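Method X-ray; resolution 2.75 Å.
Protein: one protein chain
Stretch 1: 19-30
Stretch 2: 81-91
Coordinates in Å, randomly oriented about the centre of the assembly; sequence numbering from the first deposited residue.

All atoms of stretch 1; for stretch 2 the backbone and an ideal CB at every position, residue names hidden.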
# COMPACT_ATOMS: atom_id res chain seq x y z
N ARG G 19 10.38 -50.40 -21.79
CA ARG G 19 10.85 -51.77 -21.70
C ARG G 19 10.01 -52.54 -20.69
O ARG G 19 9.78 -52.07 -19.58
CB ARG G 19 12.32 -51.81 -21.28
CG ARG G 19 12.81 -53.21 -21.05
CD ARG G 19 14.20 -53.26 -20.48
NE ARG G 19 14.25 -52.60 -19.18
CZ ARG G 19 14.99 -51.53 -18.92
NH1 ARG G 19 15.75 -51.00 -19.87
NH2 ARG G 19 14.97 -51.00 -17.70
N GLU G 20 9.56 -53.73 -21.09
CA GLU G 20 8.87 -54.65 -20.20
C GLU G 20 9.79 -55.83 -19.91
O GLU G 20 10.13 -56.59 -20.81
CB GLU G 20 7.56 -55.16 -20.81
CG GLU G 20 6.47 -54.13 -20.99
CD GLU G 20 5.27 -54.72 -21.70
OE1 GLU G 20 5.33 -55.91 -22.05
OE2 GLU G 20 4.27 -53.99 -21.91
N GLY G 21 10.18 -55.98 -18.65
CA GLY G 21 11.05 -57.06 -18.25
C GLY G 21 12.37 -56.54 -17.73
O GLY G 21 12.60 -55.34 -17.62
N ASP G 22 13.25 -57.48 -17.43
CA ASP G 22 14.54 -57.12 -16.86
C ASP G 22 15.44 -56.51 -17.92
O ASP G 22 15.31 -56.78 -19.12
CB ASP G 22 15.22 -58.34 -16.26
CG ASP G 22 14.33 -59.08 -15.33
OD1 ASP G 22 13.53 -58.43 -14.64
OD2 ASP G 22 14.41 -60.33 -15.31
N GLU G 23 16.37 -55.68 -17.45
CA GLU G 23 17.36 -55.08 -18.34
C GLU G 23 18.50 -56.06 -18.63
O GLU G 23 18.96 -56.14 -19.77
CB GLU G 23 17.91 -53.80 -17.72
CG GLU G 23 19.00 -53.15 -18.53
CD GLU G 23 19.58 -51.94 -17.86
OE1 GLU G 23 19.23 -51.68 -16.70
OE2 GLU G 23 20.39 -51.24 -18.51
N LYS G 24 18.94 -56.80 -17.62
CA LYS G 24 19.98 -57.81 -17.78
C LYS G 24 19.38 -59.18 -17.50
O LYS G 24 18.63 -59.35 -16.53
CB LYS G 24 21.16 -57.53 -16.85
CG LYS G 24 21.81 -56.18 -17.06
CD LYS G 24 22.99 -55.98 -16.14
CE LYS G 24 23.82 -54.76 -16.53
NZ LYS G 24 23.04 -53.49 -16.51
N ILE G 25 19.70 -60.14 -18.35
CA ILE G 25 19.15 -61.48 -18.28
C ILE G 25 20.28 -62.48 -18.41
O ILE G 25 21.18 -62.30 -19.24
CB ILE G 25 18.10 -61.71 -19.39
CG1 ILE G 25 16.84 -60.91 -19.09
CG2 ILE G 25 17.80 -63.18 -19.55
CD1 ILE G 25 15.74 -61.16 -20.07
N VAL G 26 20.26 -63.52 -17.60
CA VAL G 26 21.28 -64.55 -17.64
C VAL G 26 20.60 -65.88 -17.90
O VAL G 26 19.77 -66.32 -17.10
CB VAL G 26 22.11 -64.59 -16.36
CG1 VAL G 26 23.06 -65.75 -16.40
CG2 VAL G 26 22.87 -63.29 -16.20
N LEU G 27 20.96 -66.51 -19.01
CA LEU G 27 20.40 -67.79 -19.41
C LEU G 27 21.52 -68.81 -19.54
O LEU G 27 22.68 -68.46 -19.77
CB LEU G 27 19.66 -67.69 -20.75
CG LEU G 27 18.63 -66.59 -20.99
CD1 LEU G 27 18.32 -66.56 -22.46
CD2 LEU G 27 17.38 -66.87 -20.21
N GLU G 28 21.17 -70.08 -19.39
CA GLU G 28 22.15 -71.15 -19.51
C GLU G 28 22.24 -71.62 -20.96
O GLU G 28 21.29 -71.50 -21.73
CB GLU G 28 21.79 -72.33 -18.60
CG GLU G 28 21.69 -71.98 -17.13
CD GLU G 28 21.70 -73.20 -16.23
OE1 GLU G 28 22.32 -74.21 -16.61
OE2 GLU G 28 21.08 -73.14 -15.15
N LYS G 29 23.41 -72.15 -21.31
CA LYS G 29 23.63 -72.61 -22.68
C LYS G 29 22.55 -73.61 -23.07
O LYS G 29 22.36 -74.62 -22.40
CB LYS G 29 25.01 -73.23 -22.81
CG LYS G 29 25.33 -73.74 -24.21
CD LYS G 29 26.69 -74.44 -24.24
CE LYS G 29 27.04 -74.97 -25.61
NZ LYS G 29 27.47 -76.39 -25.56
N GLY G 30 21.84 -73.30 -24.15
CA GLY G 30 20.77 -74.13 -24.64
C GLY G 30 19.39 -73.68 -24.21
O GLY G 30 18.40 -74.13 -24.80
N UNK G 81 16.33 -48.25 -25.92
CA UNK G 81 16.78 -48.85 -24.67
C UNK G 81 17.55 -50.12 -24.99
O UNK G 81 17.39 -50.71 -26.06
CB UNK G 81 15.60 -49.14 -23.74
N UNK G 82 18.41 -50.53 -24.06
CA UNK G 82 19.27 -51.70 -24.24
C UNK G 82 18.87 -52.83 -23.31
O UNK G 82 18.50 -52.59 -22.16
CB UNK G 82 20.74 -51.33 -24.00
N UNK G 83 18.98 -54.05 -23.81
CA UNK G 83 18.81 -55.25 -23.00
C UNK G 83 19.99 -56.17 -23.26
O UNK G 83 20.29 -56.47 -24.42
CB UNK G 83 17.49 -55.95 -23.31
N UNK G 84 20.66 -56.60 -22.19
CA UNK G 84 21.87 -57.41 -22.27
C UNK G 84 21.59 -58.82 -21.80
O UNK G 84 21.10 -59.02 -20.68
CB UNK G 84 23.00 -56.79 -21.44
N UNK G 85 21.92 -59.81 -22.63
CA UNK G 85 21.65 -61.21 -22.33
C UNK G 85 22.98 -61.94 -22.21
O UNK G 85 23.82 -61.84 -23.11
CB UNK G 85 20.77 -61.85 -23.40
N UNK G 86 23.16 -62.67 -21.11
CA UNK G 86 24.38 -63.41 -20.82
C UNK G 86 24.12 -64.91 -20.85
O UNK G 86 23.05 -65.38 -20.45
CB UNK G 86 24.95 -63.00 -19.46
N UNK G 87 25.11 -65.66 -21.31
CA UNK G 87 24.98 -67.10 -21.52
C UNK G 87 26.04 -67.83 -20.70
O UNK G 87 27.23 -67.47 -20.75
CB UNK G 87 25.11 -67.45 -23.00
N UNK G 88 25.63 -68.87 -19.98
CA UNK G 88 26.53 -69.63 -19.12
C UNK G 88 27.27 -70.70 -19.92
O UNK G 88 27.18 -70.76 -21.14
CB UNK G 88 25.75 -70.27 -17.97
N UNK G 89 28.00 -71.56 -19.22
CA UNK G 89 28.84 -72.56 -19.86
C UNK G 89 28.29 -73.97 -19.77
O UNK G 89 28.85 -74.87 -20.41
CB UNK G 89 30.24 -72.53 -19.24
N UNK G 90 27.23 -74.19 -18.98
CA UNK G 90 26.52 -75.46 -18.81
C UNK G 90 27.18 -76.35 -17.76
O UNK G 90 26.50 -77.10 -17.06
CB UNK G 90 26.45 -76.20 -20.14
N UNK G 91 28.51 -76.25 -17.64
CA UNK G 91 29.26 -77.10 -16.72
C UNK G 91 28.92 -76.79 -15.27
O UNK G 91 28.68 -75.64 -14.90
CB UNK G 91 30.76 -76.93 -16.95

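Residues 24-27 of stretch 1 run parallel to 81-87, so the backbone pairing is fixed before any side chain of the second strand is known.

At position 81 CA-to-CB points toward stretch 1, where the aliphatic part of Arg19 offers a flat apolar surface. An aromatic or a long aliphatic residue would suit. The residue is Phe81, whose ring takes Arg19 CB over one face, 3.5 Å from the ring centroid.

Position 82 points sideways, with nothing of stretch 1 within 5.5 Å of its ideal CB; many residues would do, β-branched ones among them in a strand. It is Thr82.

Position 83 also points sideways, but its CB lies 3.8 Å from Glu23 O, and the loop before the strand turns further carbonyls this way. A long side chain carrying donors could reach them, as lysine or arginine can. Arg83 does so: its NE donates to Asp22 O (3.0 Å), near the guanidinium plane, while NH2 comes within 2.7 Å of Glu20 O and 3.2 Å of Arg19 CG.

Position 84 lies on the face of the sheet that carries Lys24 and Val26. Its CB, 4.6 Å from Lys24 CG, would accept a small polar or β-branched residue. Thr84 fills it; its backbone N donates to Glu23 O (3.0 Å) and its O accepts from Ile25 N (2.9 Å).

Position 85 is on the other face, with Ile25 and Leu27, and favours valine, isoleucine or leucine. Val85 packs CG1 against Leu27 CD1 at 4.0 Å and CG2 against Ile25 CB at 4.3 Å.

Position 86 returns to the Lys24 and Val26 face, its CB 3.9 Å from Val26 CG2; a large apolar or aromatic side chain could cover both neighbours. Tyr86 extends back along the strand, bringing OH to 4.0 Å from Lys24 CE. Its N donates to Ile25 O (2.7 Å), and its O accepts from Leu27 N (2.8 Å).

Position 87, beside Leu27, again suits a β-branched apolar residue. Val87 places CG1 3.9 Å from Lys29 CA, and its CA makes a CA-H...O contact with Leu27 O (3.2 Å).

At position 88 the ideal CB is already 4.0 Å from both Leu27 O and Glu28 CA, which favours a small residue. Ala88 fits, and its N donates to Leu27 O (3.0 Å).

Position 89 points away and leaves the choice open; it is Asp89. The positive phi of 90 (85°) favours glycine or asparagine, and Asn90 sets its CG 4.1 Å from Lys29 CB. Position 91 is out of reach; Thr91 OG1 donates to Asp89 OD2 (3.1 Å).

Stretch 2 81-91: FTRTVYVADNT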
# COMPACT_ATOMS: atom_id res chain seq x y z
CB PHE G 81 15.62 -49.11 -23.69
CG PHE G 81 14.65 -50.19 -24.12
CD1 PHE G 81 14.91 -51.52 -23.87
CD2 PHE G 81 13.45 -49.86 -24.70
CE1 PHE G 81 14.02 -52.51 -24.23
CE2 PHE G 81 12.55 -50.84 -25.06
CZ PHE G 81 12.84 -52.17 -24.83
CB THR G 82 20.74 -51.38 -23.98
OG1 THR G 82 21.05 -50.08 -24.50
CG2 THR G 82 21.61 -52.41 -24.66
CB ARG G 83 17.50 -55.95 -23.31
CG ARG G 83 17.16 -57.07 -22.36
CD ARG G 83 15.85 -57.67 -22.74
NE ARG G 83 14.73 -57.01 -22.07
CZ ARG G 83 13.54 -56.85 -22.62
NH1 ARG G 83 13.31 -57.28 -23.85
NH2 ARG G 83 12.57 -56.26 -21.94
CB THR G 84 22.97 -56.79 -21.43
OG1 THR G 84 23.11 -55.41 -21.74
CG2 THR G 84 24.27 -57.50 -21.70
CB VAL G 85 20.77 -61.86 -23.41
CG1 VAL G 85 20.64 -63.33 -23.16
CG2 VAL G 85 19.42 -61.21 -23.42
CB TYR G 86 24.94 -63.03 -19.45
CG TYR G 86 25.19 -61.56 -19.23
CD1 TYR G 86 24.18 -60.72 -18.77
CD2 TYR G 86 26.44 -61.00 -19.44
CE1 TYR G 86 24.40 -59.38 -18.55
CE2 TYR G 86 26.67 -59.66 -19.22
CZ TYR G 86 25.65 -58.86 -18.78
OH TYR G 86 25.87 -57.52 -18.56
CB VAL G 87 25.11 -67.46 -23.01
CG1 VAL G 87 24.74 -68.90 -23.23
CG2 VAL G 87 24.23 -66.57 -23.83
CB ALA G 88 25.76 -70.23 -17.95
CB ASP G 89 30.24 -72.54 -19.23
CG ASP G 89 31.23 -73.43 -19.96
OD1 ASP G 89 31.83 -72.96 -20.95
OD2 ASP G 89 31.41 -74.59 -19.55
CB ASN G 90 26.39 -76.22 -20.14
CG ASN G 90 24.97 -76.57 -20.47
OD1 ASN G 90 24.03 -76.06 -19.86
ND2 ASN G 90 24.79 -77.45 -21.45
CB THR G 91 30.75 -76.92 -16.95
OG1 THR G 91 31.09 -77.35 -18.27
CG2 THR G 91 31.56 -77.71 -15.92
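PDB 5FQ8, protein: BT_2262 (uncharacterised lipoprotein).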